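Local coordinates for secreted protein of unknown function DUF1311 (Pseudomonas putida, PDB 3GI7) that is of unknown function but is a secreted LprI-family protein that may inhibit lysozyme, at residues D39-R44 and S57-A62. Numbering follows the deposited sequence.
Sequences DELIER and SRIEAA. With SO4 (sulfate ion), chain D.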
ATOM      1  N   ASP A  39     -14.436 -11.849   5.849  1.00 21.13           N
ATOM      2  CA  ASP A  39     -15.722 -12.537   5.842  1.00 21.90           C
ATOM      3  C   ASP A  39     -16.515 -12.082   4.601  1.00 22.54           C
ATOM      4  O   ASP A  39     -17.168 -12.889   3.943  1.00 19.52           O
ATOM      5  CB  ASP A  39     -16.528 -12.199   7.123  1.00 22.21           C
ATOM      6  CG  ASP A  39     -15.992 -12.874   8.391  1.00 21.56           C
ATOM      7  OD1 ASP A  39     -15.146 -13.770   8.341  1.00 29.40           O
ATOM      8  OD2 ASP A  39     -16.476 -12.522   9.465  1.00 31.77           O
ATOM      9  N   GLU A  40     -16.451 -10.785   4.326  1.00 21.73           N
ATOM     10  CA  GLU A  40     -17.133 -10.223   3.175  0.50 23.15           C
ATOM     11  C   GLU A  40     -16.487 -10.659   1.848  1.00 22.02           C
ATOM     12  O   GLU A  40     -17.202 -10.859   0.859  1.00 20.91           O
ATOM     13  CB  GLU A  40     -17.250  -8.707   3.291  0.50 23.81           C
ATOM     14  CG  GLU A  40     -18.188  -8.264   4.417  0.50 30.71           C
ATOM     15  CD  GLU A  40     -18.295  -6.746   4.562  0.50 37.37           C
ATOM     16  OE1 GLU A  40     -19.433  -6.221   4.526  0.50 47.85           O
ATOM     17  OE2 GLU A  40     -17.252  -6.082   4.711  0.50 39.90           O
ATOM     18  N   LEU A  41     -15.172 -10.850   1.814  1.00 19.75           N
ATOM     19  CA  LEU A  41     -14.518 -11.347   0.595  1.00 17.99           C
ATOM     20  C   LEU A  41     -15.030 -12.755   0.253  1.00 18.31           C
ATOM     21  O   LEU A  41     -15.305 -13.058  -0.908  1.00 17.63           O
ATOM     22  CB  LEU A  41     -12.998 -11.407   0.743  1.00 19.44           C
ATOM     23  CG  LEU A  41     -12.243 -12.192  -0.320  1.00 18.21           C
ATOM     24  CD1 LEU A  41     -12.318 -11.546  -1.698  1.00 17.78           C
ATOM     25  CD2 LEU A  41     -10.755 -12.403   0.119  1.00 23.54           C
ATOM     26  N   ILE A  42     -15.115 -13.592   1.272  1.00 19.93           N
ATOM     27  CA  ILE A  42     -15.641 -14.967   1.120  1.00 20.53           C
ATOM     28  C   ILE A  42     -17.028 -14.933   0.467  1.00 20.38           C
ATOM     29  O   ILE A  42     -17.283 -15.650  -0.510  1.00 22.91           O
ATOM     30  CB  ILE A  42     -15.673 -15.697   2.442  1.00 19.53           C
ATOM     31  CG1 ILE A  42     -14.256 -15.881   3.021  1.00 21.40           C
ATOM     32  CG2 ILE A  42     -16.417 -17.104   2.310  1.00 23.55           C
ATOM     33  CD1 ILE A  42     -13.368 -16.808   2.248  1.00 25.22           C
ATOM     34  N   GLU A  43     -17.908 -14.085   0.980  1.00 22.31           N
ATOM     35  CA  GLU A  43     -19.260 -13.936   0.434  1.00 20.31           C
ATOM     36  C   GLU A  43     -19.230 -13.382  -0.981  1.00 21.03           C
ATOM     37  O   GLU A  43     -19.971 -13.848  -1.813  1.00 16.10           O
ATOM     38  CB  GLU A  43     -20.138 -13.037   1.318  1.00 22.61           C
ATOM     39  CG  GLU A  43     -20.509 -13.629   2.642  1.00 30.24           C
ATOM     40  N   ARG A  44     -18.377 -12.388  -1.269  1.00 15.64           N
ATOM     41  CA  ARG A  44     -18.269 -11.837  -2.618  1.00 18.13           C
ATOM     42  C   ARG A  44     -17.738 -12.858  -3.604  1.00 19.03           C
ATOM     43  O   ARG A  44     -18.232 -12.930  -4.724  1.00 20.69           O
ATOM     44  CB  ARG A  44     -17.400 -10.544  -2.660  1.00 17.49           C
ATOM     45  CG  ARG A  44     -18.082  -9.418  -1.886  1.00 26.00           C
ATOM     46  CD  ARG A  44     -17.204  -8.187  -1.791  1.00 32.52           C
ATOM     47  NE  ARG A  44     -17.276  -7.370  -2.990  1.00 31.82           N
ATOM     48  CZ  ARG A  44     -16.374  -6.435  -3.333  1.00 38.52           C
ATOM     49  NH1 ARG A  44     -15.272  -6.235  -2.601  1.00 35.03           N
ATOM     50  NH2 ARG A  44     -16.566  -5.714  -4.446  1.00 32.10           N
ATOM     51  N   SER A  57     -10.504 -22.575   0.245  1.00 19.49           N
ATOM     52  CA  SER A  57      -9.333 -23.107   0.949  0.50 21.81           C
ATOM     53  C   SER A  57      -8.070 -22.300   0.615  1.00 21.35           C
ATOM     54  O   SER A  57      -7.218 -22.078   1.483  1.00 22.07           O
ATOM     55  CB  SER A  57      -9.115 -24.592   0.647  0.50 22.79           C
ATOM     56  OG  SER A  57     -10.095 -25.373   1.315  0.50 21.36           O
ATOM     57  N   ARG A  58      -7.953 -21.870  -0.638  1.00 18.58           N
ATOM     58  CA  ARG A  58      -6.795 -21.040  -1.054  1.00 20.39           C
ATOM     59  C   ARG A  58      -6.806 -19.690  -0.367  1.00 18.65           C
ATOM     60  O   ARG A  58      -5.732 -19.183   0.043  1.00 17.45           O
ATOM     61  CB  ARG A  58      -6.758 -20.858  -2.542  1.00 18.93           C
ATOM     62  CG  ARG A  58      -6.170 -22.038  -3.297  1.00 26.86           C
ATOM     63  CD  ARG A  58      -6.480 -21.821  -4.762  1.00 30.15           C
ATOM     64  NE  ARG A  58      -5.789 -22.757  -5.633  1.00 35.49           N
ATOM     65  CZ  ARG A  58      -6.032 -22.899  -6.931  1.00 40.15           C
ATOM     66  NH1 ARG A  58      -6.997 -22.197  -7.545  1.00 40.86           N
ATOM     67  NH2 ARG A  58      -5.311 -23.775  -7.619  1.00 46.93           N
ATOM     68  N   ILE A  59      -7.992 -19.098  -0.229  1.00 16.77           N
ATOM     69  CA  ILE A  59      -8.132 -17.822   0.462  1.00 18.14           C
ATOM     70  C   ILE A  59      -7.767 -17.969   1.942  1.00 21.10           C
ATOM     71  O   ILE A  59      -7.020 -17.156   2.492  1.00 18.93           O
ATOM     72  CB  ILE A  59      -9.550 -17.204   0.316  1.00 18.20           C
ATOM     73  CG1 ILE A  59      -9.781 -16.797  -1.148  1.00 21.40           C
ATOM     74  CG2 ILE A  59      -9.760 -15.998   1.315  1.00 18.63           C
ATOM     75  CD1 ILE A  59     -11.258 -16.550  -1.508  1.00 19.19           C
ATOM     76  N   GLU A  60      -8.247 -19.045   2.568  1.00 20.94           N
ATOM     77  CA  GLU A  60      -7.912 -19.322   3.960  1.00 19.71           C
ATOM     78  C   GLU A  60      -6.419 -19.610   4.153  1.00 19.73           C
ATOM     79  O   GLU A  60      -5.823 -19.069   5.083  1.00 20.50           O
ATOM     80  CB  GLU A  60      -8.772 -20.486   4.470  1.00 21.72           C
ATOM     81  CG  GLU A  60      -8.611 -20.738   5.931  1.00 21.96           C
ATOM     82  CD  GLU A  60      -9.555 -21.866   6.363  1.00 33.75           C
ATOM     83  OE1 GLU A  60      -9.500 -22.947   5.763  1.00 42.67           O
ATOM     84  OE2 GLU A  60     -10.385 -21.618   7.223  1.00 32.46           O
ATOM     85  N   ALA A  61      -5.802 -20.375   3.248  1.00 19.94           N
ATOM     86  CA  ALA A  61      -4.374 -20.679   3.331  1.00 22.42           C
ATOM     87  C   ALA A  61      -3.526 -19.407   3.226  1.00 20.43           C
ATOM     88  O   ALA A  61      -2.581 -19.225   3.990  1.00 21.09           O
ATOM     89  CB  ALA A  61      -3.944 -21.699   2.261  1.00 20.17           C
ATOM     90  N   ALA A  62      -3.866 -18.549   2.265  1.00 20.56           N
ATOM     91  CA  ALA A  62      -3.163 -17.268   2.073  1.00 20.16           C
ATOM     92  C   ALA A  62      -3.251 -16.410   3.325  1.00 19.83           C
ATOM     93  O   ALA A  62      -2.252 -15.846   3.773  1.00 17.83           O
ATOM     94  CB  ALA A  62      -3.743 -16.509   0.860  1.00 16.49           C
TER
HETATM   95  S   SO4 D 202      -3.135 -24.965  -4.688  0.50 59.25           S
HETATM   96  O1  SO4 D 202      -2.163 -24.792  -3.610  0.50 54.54           O
HETATM   97  O2  SO4 D 202      -2.509 -25.029  -6.004  0.50 51.44           O
HETATM   98  O3  SO4 D 202      -3.863 -26.205  -4.458  0.50 55.93           O
HETATM   99  O4  SO4 D 202      -4.041 -23.829  -4.634  0.50 45.85           O
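I59 meets L41 and I42 through a single methyl group, joining helix 17-49 to helix 55-77, the first two members of a three-helix fold that is all helix and loop. The two helices form an antiparallel hairpin, and this contact lies on the turns near the loop that connects them. CG2 of I59 stands 3.9 Å from CD2 of L41, the two side chains meeting tip to tip, and 3.8 Å from CD1 of I42, which slides past it in the opposite direction. Both are ordinary van der Waals distances, as suits a join made entirely by branched aliphatic residues. I59 holds this methyl anti to its own backbone N, while CG1 lies beside that N (chi1 -67°). In I42 it is the long branch that makes the touch: the CA–CB bond does not aim at I59, but a bent chi2 of -68° brings CD1 nearer. The nearest CA atoms, those of I42 and I59, are 8.1 Å apart, a distance that branched aliphatic side chains bridge with methyl contacts. L41 fits the inner side of the bundle, where it also packs on L107 and L110 of helix 86-111; I59 is flanked by Y38 and M45 of helix 17-49 and reaches V76 of a second subunit. R58 also packs on that V76, and its positive guanidinium suits a sulfate ion probably acquired from the crystallisation liquor. The ion's fine geometry is doubtful, since sulfate O4 lies an implausibly short 2.3 Å from NE of R58.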